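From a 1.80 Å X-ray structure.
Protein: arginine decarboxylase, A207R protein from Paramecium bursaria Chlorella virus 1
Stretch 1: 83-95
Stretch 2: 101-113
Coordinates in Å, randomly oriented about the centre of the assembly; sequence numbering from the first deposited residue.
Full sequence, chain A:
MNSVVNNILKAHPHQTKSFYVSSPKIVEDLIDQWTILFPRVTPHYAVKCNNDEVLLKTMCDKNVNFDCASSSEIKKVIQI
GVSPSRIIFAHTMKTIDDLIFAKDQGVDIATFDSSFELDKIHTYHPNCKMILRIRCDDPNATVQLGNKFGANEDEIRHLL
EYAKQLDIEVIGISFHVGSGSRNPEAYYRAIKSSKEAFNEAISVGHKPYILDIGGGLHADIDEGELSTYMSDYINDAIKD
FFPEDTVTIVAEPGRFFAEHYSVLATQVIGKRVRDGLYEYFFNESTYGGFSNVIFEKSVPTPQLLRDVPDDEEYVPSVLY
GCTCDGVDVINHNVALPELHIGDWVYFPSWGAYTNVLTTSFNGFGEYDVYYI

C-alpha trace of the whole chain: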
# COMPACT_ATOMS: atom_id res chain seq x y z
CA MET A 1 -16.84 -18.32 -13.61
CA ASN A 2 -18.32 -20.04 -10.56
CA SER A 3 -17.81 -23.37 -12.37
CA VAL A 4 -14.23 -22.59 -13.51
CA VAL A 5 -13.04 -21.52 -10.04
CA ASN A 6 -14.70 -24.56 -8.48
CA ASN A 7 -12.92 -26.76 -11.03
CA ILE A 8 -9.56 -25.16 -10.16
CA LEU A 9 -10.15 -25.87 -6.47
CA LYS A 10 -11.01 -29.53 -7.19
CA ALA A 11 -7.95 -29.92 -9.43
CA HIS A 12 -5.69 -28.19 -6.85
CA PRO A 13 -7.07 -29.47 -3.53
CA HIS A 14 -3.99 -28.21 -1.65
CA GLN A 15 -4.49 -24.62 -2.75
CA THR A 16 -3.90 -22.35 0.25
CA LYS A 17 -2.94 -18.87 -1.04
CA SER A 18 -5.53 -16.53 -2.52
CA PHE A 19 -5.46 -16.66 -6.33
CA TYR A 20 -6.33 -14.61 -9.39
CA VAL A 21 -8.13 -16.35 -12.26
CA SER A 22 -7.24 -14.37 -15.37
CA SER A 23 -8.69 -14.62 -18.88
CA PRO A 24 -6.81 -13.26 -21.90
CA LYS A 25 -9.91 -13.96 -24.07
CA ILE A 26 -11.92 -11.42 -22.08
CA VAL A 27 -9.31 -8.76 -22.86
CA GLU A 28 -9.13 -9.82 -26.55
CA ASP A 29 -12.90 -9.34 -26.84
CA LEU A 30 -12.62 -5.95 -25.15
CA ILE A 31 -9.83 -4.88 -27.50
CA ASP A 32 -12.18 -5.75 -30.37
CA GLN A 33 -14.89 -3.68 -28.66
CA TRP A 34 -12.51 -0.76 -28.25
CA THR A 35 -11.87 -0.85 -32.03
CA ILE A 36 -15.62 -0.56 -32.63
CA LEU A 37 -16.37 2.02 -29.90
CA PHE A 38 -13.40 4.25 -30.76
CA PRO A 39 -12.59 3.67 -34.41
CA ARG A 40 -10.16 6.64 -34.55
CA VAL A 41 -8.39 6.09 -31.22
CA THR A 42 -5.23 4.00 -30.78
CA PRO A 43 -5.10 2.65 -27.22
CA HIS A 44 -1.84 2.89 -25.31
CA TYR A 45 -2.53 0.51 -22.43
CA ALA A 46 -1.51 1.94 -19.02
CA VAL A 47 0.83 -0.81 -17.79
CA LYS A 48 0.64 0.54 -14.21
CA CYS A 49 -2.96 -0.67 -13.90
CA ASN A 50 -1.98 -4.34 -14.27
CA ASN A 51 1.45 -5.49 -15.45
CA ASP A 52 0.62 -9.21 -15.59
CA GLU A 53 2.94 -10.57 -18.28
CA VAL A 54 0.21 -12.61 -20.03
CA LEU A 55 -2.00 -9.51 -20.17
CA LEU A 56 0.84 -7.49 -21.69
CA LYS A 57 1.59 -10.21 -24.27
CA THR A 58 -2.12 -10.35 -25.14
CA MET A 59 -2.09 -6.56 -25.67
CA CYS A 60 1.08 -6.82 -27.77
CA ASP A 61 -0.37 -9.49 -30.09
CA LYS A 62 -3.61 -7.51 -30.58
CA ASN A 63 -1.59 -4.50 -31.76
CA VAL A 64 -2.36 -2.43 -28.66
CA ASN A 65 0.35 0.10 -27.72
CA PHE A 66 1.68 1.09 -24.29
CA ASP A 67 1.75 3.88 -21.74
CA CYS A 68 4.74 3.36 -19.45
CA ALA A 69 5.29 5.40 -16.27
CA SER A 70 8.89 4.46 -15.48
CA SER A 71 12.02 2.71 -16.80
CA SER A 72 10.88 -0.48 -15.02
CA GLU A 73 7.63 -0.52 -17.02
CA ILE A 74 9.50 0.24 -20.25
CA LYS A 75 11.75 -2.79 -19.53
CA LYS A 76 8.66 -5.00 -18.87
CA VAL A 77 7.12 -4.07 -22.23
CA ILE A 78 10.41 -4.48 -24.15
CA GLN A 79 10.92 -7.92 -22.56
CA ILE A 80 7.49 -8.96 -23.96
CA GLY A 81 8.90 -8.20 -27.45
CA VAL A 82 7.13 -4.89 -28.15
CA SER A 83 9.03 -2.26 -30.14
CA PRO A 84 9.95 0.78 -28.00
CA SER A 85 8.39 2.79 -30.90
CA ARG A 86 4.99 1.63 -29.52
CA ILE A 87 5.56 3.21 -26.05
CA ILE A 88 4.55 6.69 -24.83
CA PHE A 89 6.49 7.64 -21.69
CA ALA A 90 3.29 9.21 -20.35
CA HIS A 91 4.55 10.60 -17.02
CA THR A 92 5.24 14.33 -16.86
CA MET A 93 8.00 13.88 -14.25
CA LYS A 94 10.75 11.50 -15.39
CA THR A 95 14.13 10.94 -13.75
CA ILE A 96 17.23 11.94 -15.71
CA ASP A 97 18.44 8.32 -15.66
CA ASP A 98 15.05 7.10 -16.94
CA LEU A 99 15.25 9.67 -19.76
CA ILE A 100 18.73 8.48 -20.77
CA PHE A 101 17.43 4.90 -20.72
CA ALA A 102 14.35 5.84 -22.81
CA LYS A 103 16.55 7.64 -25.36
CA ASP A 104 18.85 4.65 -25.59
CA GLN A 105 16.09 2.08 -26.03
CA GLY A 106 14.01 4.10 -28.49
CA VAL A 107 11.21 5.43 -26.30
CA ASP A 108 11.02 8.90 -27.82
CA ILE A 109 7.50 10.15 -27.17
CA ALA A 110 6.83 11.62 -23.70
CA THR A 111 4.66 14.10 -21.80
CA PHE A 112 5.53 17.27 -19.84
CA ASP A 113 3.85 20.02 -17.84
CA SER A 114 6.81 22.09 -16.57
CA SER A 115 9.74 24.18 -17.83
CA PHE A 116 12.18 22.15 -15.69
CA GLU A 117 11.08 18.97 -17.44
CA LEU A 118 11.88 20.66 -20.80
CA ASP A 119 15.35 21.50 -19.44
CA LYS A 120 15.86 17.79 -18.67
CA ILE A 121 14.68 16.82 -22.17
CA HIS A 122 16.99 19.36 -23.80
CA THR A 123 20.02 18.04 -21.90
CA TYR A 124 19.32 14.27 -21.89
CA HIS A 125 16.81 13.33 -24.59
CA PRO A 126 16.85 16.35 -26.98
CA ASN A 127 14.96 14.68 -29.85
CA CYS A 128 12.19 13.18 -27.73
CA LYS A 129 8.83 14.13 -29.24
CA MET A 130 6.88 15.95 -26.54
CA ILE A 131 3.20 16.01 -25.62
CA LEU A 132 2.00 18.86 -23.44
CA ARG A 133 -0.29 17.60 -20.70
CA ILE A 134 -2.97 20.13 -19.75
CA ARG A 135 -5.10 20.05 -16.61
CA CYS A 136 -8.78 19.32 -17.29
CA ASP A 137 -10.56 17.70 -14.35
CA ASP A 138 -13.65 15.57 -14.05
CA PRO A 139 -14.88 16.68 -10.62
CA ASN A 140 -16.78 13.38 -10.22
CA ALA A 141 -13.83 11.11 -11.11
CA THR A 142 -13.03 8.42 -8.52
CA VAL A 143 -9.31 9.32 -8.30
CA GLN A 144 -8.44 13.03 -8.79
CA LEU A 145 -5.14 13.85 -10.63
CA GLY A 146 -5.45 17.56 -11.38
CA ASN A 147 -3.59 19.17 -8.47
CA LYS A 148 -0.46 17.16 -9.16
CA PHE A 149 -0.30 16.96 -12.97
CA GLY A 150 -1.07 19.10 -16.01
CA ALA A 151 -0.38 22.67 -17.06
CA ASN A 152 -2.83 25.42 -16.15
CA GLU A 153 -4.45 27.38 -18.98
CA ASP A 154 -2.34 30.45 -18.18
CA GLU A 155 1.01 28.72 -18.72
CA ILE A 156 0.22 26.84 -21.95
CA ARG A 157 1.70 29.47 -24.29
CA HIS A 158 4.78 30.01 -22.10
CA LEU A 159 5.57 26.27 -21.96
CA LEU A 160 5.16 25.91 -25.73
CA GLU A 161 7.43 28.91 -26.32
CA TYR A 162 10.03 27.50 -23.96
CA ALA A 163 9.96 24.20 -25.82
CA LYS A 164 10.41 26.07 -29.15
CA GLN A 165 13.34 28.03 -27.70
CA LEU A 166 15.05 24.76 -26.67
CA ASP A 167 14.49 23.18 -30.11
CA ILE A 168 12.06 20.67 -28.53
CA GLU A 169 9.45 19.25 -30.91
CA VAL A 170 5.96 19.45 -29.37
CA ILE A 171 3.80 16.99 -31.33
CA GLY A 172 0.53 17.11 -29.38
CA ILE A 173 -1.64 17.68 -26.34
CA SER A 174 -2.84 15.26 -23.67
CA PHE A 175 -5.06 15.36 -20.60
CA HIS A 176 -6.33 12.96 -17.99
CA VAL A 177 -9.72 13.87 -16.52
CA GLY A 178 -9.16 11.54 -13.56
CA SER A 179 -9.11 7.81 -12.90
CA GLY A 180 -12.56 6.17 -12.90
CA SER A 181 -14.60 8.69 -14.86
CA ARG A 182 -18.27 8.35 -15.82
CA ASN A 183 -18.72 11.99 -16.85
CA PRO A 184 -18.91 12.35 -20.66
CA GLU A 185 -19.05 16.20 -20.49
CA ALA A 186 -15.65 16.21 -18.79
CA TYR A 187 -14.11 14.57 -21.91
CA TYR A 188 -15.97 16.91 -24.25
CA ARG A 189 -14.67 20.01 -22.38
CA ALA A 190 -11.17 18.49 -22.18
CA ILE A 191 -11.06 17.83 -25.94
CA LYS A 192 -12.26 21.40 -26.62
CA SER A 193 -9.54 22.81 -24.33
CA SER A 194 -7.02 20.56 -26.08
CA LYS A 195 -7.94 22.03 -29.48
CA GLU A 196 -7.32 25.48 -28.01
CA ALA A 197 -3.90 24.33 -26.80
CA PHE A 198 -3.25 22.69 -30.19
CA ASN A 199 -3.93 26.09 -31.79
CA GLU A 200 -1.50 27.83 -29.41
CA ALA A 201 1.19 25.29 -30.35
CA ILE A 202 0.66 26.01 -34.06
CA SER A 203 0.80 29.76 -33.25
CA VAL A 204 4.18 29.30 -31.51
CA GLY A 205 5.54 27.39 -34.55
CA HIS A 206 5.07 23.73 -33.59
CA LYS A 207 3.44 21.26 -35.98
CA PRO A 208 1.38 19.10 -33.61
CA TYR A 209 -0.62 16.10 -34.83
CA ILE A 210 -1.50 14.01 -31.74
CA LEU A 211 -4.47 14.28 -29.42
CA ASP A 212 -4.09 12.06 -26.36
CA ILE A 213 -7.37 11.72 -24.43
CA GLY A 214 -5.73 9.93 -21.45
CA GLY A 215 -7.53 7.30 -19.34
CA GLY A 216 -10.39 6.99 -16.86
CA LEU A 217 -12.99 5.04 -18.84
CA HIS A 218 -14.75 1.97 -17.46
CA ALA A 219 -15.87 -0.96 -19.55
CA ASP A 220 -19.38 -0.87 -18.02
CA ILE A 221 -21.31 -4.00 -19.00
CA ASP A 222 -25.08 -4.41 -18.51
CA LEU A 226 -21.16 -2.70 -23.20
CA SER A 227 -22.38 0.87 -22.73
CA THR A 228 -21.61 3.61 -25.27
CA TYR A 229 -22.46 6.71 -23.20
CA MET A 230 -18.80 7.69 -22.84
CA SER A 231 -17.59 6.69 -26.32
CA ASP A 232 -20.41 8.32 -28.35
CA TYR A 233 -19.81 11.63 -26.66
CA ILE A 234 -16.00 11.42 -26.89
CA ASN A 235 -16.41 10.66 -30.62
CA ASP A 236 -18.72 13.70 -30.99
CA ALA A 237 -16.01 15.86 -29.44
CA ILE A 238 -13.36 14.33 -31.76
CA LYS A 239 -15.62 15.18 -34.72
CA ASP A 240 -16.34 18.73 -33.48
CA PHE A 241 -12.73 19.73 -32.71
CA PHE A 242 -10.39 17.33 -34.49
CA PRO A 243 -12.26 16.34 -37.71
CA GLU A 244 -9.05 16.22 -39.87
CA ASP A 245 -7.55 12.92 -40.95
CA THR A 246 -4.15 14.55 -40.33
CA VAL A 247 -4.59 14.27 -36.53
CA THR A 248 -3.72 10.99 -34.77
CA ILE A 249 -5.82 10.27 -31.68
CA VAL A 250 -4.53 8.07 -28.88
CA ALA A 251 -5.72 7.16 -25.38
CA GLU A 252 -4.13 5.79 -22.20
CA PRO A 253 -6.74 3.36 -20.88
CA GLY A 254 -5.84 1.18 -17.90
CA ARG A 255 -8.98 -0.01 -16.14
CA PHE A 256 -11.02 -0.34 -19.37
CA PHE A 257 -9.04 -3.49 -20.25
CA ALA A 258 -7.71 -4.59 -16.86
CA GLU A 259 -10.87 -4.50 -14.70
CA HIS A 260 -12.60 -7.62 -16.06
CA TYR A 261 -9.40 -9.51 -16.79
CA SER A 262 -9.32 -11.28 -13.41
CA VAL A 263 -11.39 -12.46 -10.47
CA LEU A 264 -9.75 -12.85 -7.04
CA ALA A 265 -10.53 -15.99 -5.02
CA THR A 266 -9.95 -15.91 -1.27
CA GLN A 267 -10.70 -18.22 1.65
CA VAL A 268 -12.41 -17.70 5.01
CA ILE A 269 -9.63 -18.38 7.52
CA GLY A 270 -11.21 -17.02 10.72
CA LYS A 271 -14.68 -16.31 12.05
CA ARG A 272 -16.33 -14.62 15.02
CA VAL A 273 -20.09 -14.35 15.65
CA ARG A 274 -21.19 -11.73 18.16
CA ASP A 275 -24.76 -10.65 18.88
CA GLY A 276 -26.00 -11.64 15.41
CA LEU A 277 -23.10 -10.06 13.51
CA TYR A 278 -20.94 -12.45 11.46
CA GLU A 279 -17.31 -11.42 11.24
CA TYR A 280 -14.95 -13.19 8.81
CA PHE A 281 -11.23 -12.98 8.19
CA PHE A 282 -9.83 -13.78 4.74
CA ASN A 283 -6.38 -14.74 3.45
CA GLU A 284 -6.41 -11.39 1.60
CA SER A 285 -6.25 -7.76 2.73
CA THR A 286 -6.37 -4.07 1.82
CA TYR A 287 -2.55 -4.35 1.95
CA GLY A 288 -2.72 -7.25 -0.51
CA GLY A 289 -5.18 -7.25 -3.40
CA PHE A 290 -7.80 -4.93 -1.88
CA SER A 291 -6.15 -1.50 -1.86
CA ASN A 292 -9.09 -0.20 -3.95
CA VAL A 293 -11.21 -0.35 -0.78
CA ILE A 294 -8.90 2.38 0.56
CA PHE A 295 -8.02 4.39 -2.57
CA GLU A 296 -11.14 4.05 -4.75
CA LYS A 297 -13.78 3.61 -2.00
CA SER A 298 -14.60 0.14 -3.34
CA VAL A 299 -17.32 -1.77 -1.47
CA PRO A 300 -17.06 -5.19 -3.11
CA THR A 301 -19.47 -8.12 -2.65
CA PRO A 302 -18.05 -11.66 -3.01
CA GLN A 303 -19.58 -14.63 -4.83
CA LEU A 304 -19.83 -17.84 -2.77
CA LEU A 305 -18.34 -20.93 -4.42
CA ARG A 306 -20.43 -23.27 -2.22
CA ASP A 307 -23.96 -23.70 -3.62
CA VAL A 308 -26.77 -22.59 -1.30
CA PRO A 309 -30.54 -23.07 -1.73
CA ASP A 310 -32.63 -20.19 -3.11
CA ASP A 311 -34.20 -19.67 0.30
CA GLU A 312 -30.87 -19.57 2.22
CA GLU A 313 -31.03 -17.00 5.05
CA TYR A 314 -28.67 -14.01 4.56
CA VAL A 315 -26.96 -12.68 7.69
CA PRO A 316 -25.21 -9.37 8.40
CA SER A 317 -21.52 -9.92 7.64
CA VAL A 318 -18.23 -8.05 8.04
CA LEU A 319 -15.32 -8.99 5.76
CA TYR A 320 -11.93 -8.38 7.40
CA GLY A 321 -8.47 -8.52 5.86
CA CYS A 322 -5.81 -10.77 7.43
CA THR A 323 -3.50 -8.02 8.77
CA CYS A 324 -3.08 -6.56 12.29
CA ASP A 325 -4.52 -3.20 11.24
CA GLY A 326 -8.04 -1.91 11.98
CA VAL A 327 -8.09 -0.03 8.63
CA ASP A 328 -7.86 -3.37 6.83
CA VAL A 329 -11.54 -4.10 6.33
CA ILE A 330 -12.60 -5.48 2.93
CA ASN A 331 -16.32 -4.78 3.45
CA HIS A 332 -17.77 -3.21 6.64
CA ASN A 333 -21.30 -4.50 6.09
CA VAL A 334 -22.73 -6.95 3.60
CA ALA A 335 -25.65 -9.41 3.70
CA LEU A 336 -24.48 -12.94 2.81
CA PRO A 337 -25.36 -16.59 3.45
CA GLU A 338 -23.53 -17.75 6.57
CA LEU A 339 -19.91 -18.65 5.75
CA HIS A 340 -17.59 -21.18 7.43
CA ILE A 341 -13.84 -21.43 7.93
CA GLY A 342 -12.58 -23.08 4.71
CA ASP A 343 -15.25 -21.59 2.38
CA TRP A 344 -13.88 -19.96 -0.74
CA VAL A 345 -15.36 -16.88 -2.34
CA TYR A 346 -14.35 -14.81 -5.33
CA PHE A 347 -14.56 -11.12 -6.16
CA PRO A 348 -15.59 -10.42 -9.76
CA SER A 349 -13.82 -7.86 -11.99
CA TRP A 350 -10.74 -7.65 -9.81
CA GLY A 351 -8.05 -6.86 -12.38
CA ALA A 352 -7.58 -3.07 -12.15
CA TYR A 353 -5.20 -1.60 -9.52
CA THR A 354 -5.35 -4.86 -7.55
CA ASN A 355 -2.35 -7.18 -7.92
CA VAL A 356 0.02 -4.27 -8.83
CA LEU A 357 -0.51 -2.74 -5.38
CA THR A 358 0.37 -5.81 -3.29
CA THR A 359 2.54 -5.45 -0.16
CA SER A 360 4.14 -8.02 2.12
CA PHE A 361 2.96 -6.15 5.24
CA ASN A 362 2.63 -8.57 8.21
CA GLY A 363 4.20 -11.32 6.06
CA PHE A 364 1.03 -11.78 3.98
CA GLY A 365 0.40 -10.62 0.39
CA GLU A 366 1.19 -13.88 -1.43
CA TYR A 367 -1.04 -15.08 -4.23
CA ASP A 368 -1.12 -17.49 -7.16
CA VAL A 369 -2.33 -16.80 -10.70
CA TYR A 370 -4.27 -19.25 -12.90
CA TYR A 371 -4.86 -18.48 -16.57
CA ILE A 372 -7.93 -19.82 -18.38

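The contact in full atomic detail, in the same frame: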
# COMPACT_ATOMS: atom_id res chain seq x y z
N SER A 83 8.12 -3.33 -29.74
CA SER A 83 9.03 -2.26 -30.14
C SER A 83 8.89 -1.04 -29.22
O SER A 83 7.77 -0.63 -28.93
CB SER A 83 8.74 -1.82 -31.58
OG SER A 83 9.59 -0.73 -31.93
N PRO A 84 10.02 -0.47 -28.76
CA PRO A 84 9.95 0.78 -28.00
C PRO A 84 9.25 1.92 -28.76
O PRO A 84 8.79 2.88 -28.13
CB PRO A 84 11.42 1.12 -27.76
CG PRO A 84 12.12 -0.20 -27.79
CD PRO A 84 11.40 -0.98 -28.87
N SER A 85 9.14 1.80 -30.09
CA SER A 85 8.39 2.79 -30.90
C SER A 85 6.90 2.84 -30.54
O SER A 85 6.21 3.83 -30.84
CB SER A 85 8.56 2.53 -32.40
OG SER A 85 8.02 1.27 -32.77
N ARG A 86 6.40 1.75 -29.92
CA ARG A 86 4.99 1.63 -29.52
C ARG A 86 4.68 2.17 -28.11
O ARG A 86 3.54 2.07 -27.65
CB ARG A 86 4.52 0.17 -29.65
CG ARG A 86 4.36 -0.28 -31.09
CD ARG A 86 4.31 -1.80 -31.17
NE ARG A 86 3.06 -2.35 -30.63
CZ ARG A 86 2.74 -3.64 -30.63
NH1 ARG A 86 1.59 -4.06 -30.12
NH2 ARG A 86 3.60 -4.53 -31.12
N ILE A 87 5.68 2.73 -27.44
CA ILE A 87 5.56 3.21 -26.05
C ILE A 87 5.49 4.74 -26.00
O ILE A 87 6.28 5.41 -26.68
CB ILE A 87 6.77 2.71 -25.19
CG1 ILE A 87 6.82 1.18 -25.21
CG2 ILE A 87 6.69 3.24 -23.73
CD1 ILE A 87 8.10 0.59 -24.63
N ILE A 88 4.54 5.27 -25.23
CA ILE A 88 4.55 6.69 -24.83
C ILE A 88 5.00 6.68 -23.37
O ILE A 88 4.41 5.97 -22.55
CB ILE A 88 3.16 7.38 -24.94
CG1 ILE A 88 2.72 7.69 -26.38
CG2 ILE A 88 3.16 8.72 -24.20
CD1 ILE A 88 3.43 6.93 -27.44
N PHE A 89 6.05 7.45 -23.07
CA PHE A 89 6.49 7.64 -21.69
C PHE A 89 5.56 8.69 -21.10
O PHE A 89 5.91 9.89 -21.04
CB PHE A 89 7.95 8.09 -21.68
CG PHE A 89 8.69 7.82 -20.38
CD1 PHE A 89 8.01 7.63 -19.17
CD2 PHE A 89 10.08 7.83 -20.38
CE1 PHE A 89 8.72 7.43 -17.98
CE2 PHE A 89 10.80 7.63 -19.21
CZ PHE A 89 10.14 7.42 -18.01
N ALA A 90 4.37 8.26 -20.67
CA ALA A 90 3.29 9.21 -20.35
C ALA A 90 3.30 9.62 -18.87
O ALA A 90 2.29 9.49 -18.17
CB ALA A 90 1.93 8.64 -20.76
N HIS A 91 4.44 10.11 -18.39
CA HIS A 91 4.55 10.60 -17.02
C HIS A 91 5.27 11.93 -17.15
O HIS A 91 6.37 12.00 -17.71
CB HIS A 91 5.17 9.54 -16.12
CG HIS A 91 5.17 9.90 -14.67
ND1 HIS A 91 5.30 11.20 -14.22
CD2 HIS A 91 5.06 9.14 -13.56
CE1 HIS A 91 5.26 11.22 -12.90
NE2 HIS A 91 5.12 9.98 -12.47
N THR A 92 4.67 12.99 -16.64
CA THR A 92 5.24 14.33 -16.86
C THR A 92 6.49 14.60 -16.05
O THR A 92 7.17 15.61 -16.28
CB THR A 92 4.21 15.47 -16.60
OG1 THR A 92 3.83 15.45 -15.22
CG2 THR A 92 2.96 15.29 -17.48
N MET A 93 6.81 13.71 -15.11
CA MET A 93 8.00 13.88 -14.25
C MET A 93 8.85 12.61 -14.30
O MET A 93 8.54 11.61 -13.65
CB MET A 93 7.58 14.21 -12.81
CG MET A 93 6.90 15.56 -12.68
SD MET A 93 8.11 16.89 -12.86
CE MET A 93 7.05 18.34 -12.74
N LYS A 94 9.94 12.67 -15.07
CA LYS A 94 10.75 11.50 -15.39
C LYS A 94 12.16 11.74 -14.88
O LYS A 94 12.70 12.83 -15.08
CB LYS A 94 10.79 11.30 -16.91
CG LYS A 94 9.41 11.03 -17.56
CD LYS A 94 9.40 11.30 -19.08
CE LYS A 94 9.40 12.81 -19.42
NZ LYS A 94 8.31 13.57 -18.69
N THR A 95 12.77 10.74 -14.24
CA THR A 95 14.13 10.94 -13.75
C THR A 95 15.08 11.07 -14.94
O THR A 95 14.84 10.52 -16.02
CB THR A 95 14.61 9.79 -12.83
OG1 THR A 95 14.86 8.62 -13.61
CG2 THR A 95 13.57 9.47 -11.74
N PHE A 101 17.84 6.26 -20.37
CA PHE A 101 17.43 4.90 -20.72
C PHE A 101 16.39 4.88 -21.86
O PHE A 101 16.54 4.12 -22.82
CB PHE A 101 16.87 4.18 -19.47
CG PHE A 101 16.36 2.79 -19.75
CD1 PHE A 101 17.25 1.72 -19.92
CD2 PHE A 101 14.99 2.55 -19.84
CE1 PHE A 101 16.78 0.43 -20.18
CE2 PHE A 101 14.51 1.27 -20.11
CZ PHE A 101 15.40 0.20 -20.27
N ALA A 102 15.36 5.73 -21.75
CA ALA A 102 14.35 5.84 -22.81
C ALA A 102 14.98 6.21 -24.15
O ALA A 102 14.65 5.62 -25.18
CB ALA A 102 13.29 6.87 -22.42
N LYS A 103 15.87 7.20 -24.14
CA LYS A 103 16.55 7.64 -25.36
C LYS A 103 17.31 6.48 -25.98
O LYS A 103 17.25 6.25 -27.18
CB LYS A 103 17.49 8.83 -25.07
CG LYS A 103 18.17 9.41 -26.31
CD LYS A 103 19.50 10.06 -25.96
CE LYS A 103 20.38 9.08 -25.14
NZ LYS A 103 21.85 9.34 -25.36
N ASP A 104 18.03 5.76 -25.13
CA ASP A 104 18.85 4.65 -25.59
C ASP A 104 18.01 3.54 -26.21
O ASP A 104 18.35 3.01 -27.27
CB ASP A 104 19.70 4.11 -24.45
CG ASP A 104 20.88 5.02 -24.14
OD1 ASP A 104 21.36 5.73 -25.06
OD2 ASP A 104 21.36 5.02 -22.98
N GLN A 105 16.91 3.19 -25.56
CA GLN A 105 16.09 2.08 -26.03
C GLN A 105 15.23 2.43 -27.23
O GLN A 105 14.85 1.56 -28.01
CB GLN A 105 15.22 1.53 -24.90
CG GLN A 105 16.02 0.99 -23.71
CD GLN A 105 16.79 -0.25 -24.07
OE1 GLN A 105 16.23 -1.23 -24.58
NE2 GLN A 105 18.10 -0.23 -23.84
N GLY A 106 14.89 3.71 -27.39
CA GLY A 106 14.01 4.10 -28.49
C GLY A 106 12.62 4.55 -28.06
O GLY A 106 11.72 4.67 -28.89
N VAL A 107 12.44 4.80 -26.77
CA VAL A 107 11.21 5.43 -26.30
C VAL A 107 11.38 6.93 -26.42
O VAL A 107 12.08 7.55 -25.62
CB VAL A 107 10.86 5.02 -24.82
CG1 VAL A 107 9.58 5.72 -24.34
CG2 VAL A 107 10.72 3.51 -24.74
N ASP A 108 10.75 7.51 -27.44
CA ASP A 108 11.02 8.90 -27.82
C ASP A 108 9.75 9.71 -28.03
O ASP A 108 9.71 10.64 -28.84
CB ASP A 108 11.92 8.95 -29.07
CG ASP A 108 11.33 8.22 -30.25
OD1 ASP A 108 10.16 7.76 -30.14
OD2 ASP A 108 12.03 8.10 -31.30
N ILE A 109 8.70 9.34 -27.30
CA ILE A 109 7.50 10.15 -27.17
C ILE A 109 7.21 10.22 -25.68
O ILE A 109 7.15 9.18 -25.03
CB ILE A 109 6.29 9.54 -27.88
CG1 ILE A 109 6.61 9.26 -29.35
CG2 ILE A 109 5.09 10.48 -27.75
CD1 ILE A 109 5.50 8.53 -30.09
N ALA A 110 7.07 11.43 -25.14
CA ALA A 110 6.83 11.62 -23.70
C ALA A 110 6.01 12.87 -23.42
O ALA A 110 5.85 13.72 -24.30
CB ALA A 110 8.16 11.68 -22.92
N THR A 111 5.48 12.96 -22.21
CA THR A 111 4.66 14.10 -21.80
C THR A 111 5.45 15.05 -20.89
O THR A 111 6.49 14.68 -20.33
CB THR A 111 3.36 13.65 -21.07
OG1 THR A 111 3.70 12.82 -19.95
CG2 THR A 111 2.44 12.86 -22.02
N PHE A 112 4.96 16.29 -20.78
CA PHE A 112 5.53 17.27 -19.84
C PHE A 112 4.45 18.26 -19.42
O PHE A 112 3.42 18.40 -20.09
CB PHE A 112 6.72 18.02 -20.45
CG PHE A 112 6.33 19.02 -21.51
CD1 PHE A 112 6.33 20.39 -21.24
CD2 PHE A 112 5.96 18.59 -22.78
CE1 PHE A 112 5.97 21.32 -22.21
CE2 PHE A 112 5.58 19.51 -23.76
CZ PHE A 112 5.59 20.88 -23.48
N ASP A 113 4.71 18.94 -18.31
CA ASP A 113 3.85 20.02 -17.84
C ASP A 113 4.62 21.13 -17.11
O ASP A 113 4.02 21.96 -16.43
CB ASP A 113 2.69 19.48 -16.97
CG ASP A 113 3.18 18.77 -15.68
OD1 ASP A 113 4.32 19.04 -15.20
OD2 ASP A 113 2.39 17.95 -15.15
O HOH W 1 8.32 5.80 -28.14
O HOH W 2 7.70 6.07 -30.78
O HOH W 3 1.17 12.18 -18.55

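Strands 87-89 and 109-112 run side by side in the same direction, 26° from parallel, and a single bridge pairs F89 with A110. F89 uses both its polar backbone atoms across the gap. Its N donates to I109 O at 2.8 Å and nearly straight, whereas T111 N reaches F89 O over 3.3 Å in a weak bond. F89 O is also approached by A110 CA at 3.3 Å, a CA-H...O contact, and weakly accepts H91 N within its own stretch at 3.0 Å.

Where the strands do not pair directly, water serves. Water 1 accepts from D108 N at 3.1 Å and lies 2.5 Å from I87 O and 3.0 Å from P84 O, so it links backbone groups of both stretches. Water 2 similarly lies between S85 O (2.7 Å) and the carboxylate oxygen D108 OD1 (3.1 Å).

V107 CG1 is 3.9 Å from both I87 CG2 and F89 CB, while V107 CG2 is 3.9 Å from P84 CB; a branched valine thus meets three neighbours. A102 CB sits at the edge of the F89 ring, 3.9 Å from F89 CD2, where a small methyl fits, and the isoleucines touch through I88 CD1 and I109 CD1 at 3.7 Å. Beside P84, G106 ends the helix with positive phi, a conformation that calls for glycine; its N bonds A102 O at 2.9 Å.

Beyond the bridge, side chains take over the bonding. K94 NZ donates to T111 O and to H91 O, each at 2.7 Å, so carbonyls from both stretches take up two bonds of the buried ammonium, which has a further partner elsewhere in the structure. T92 OG1 donates to D113 OD2 at 2.9 Å, a hydroxyl answering a buried carboxylate whose oxygens also have partners elsewhere in the structure. T111 OG1 instead meets water 3 at 3.0 Å.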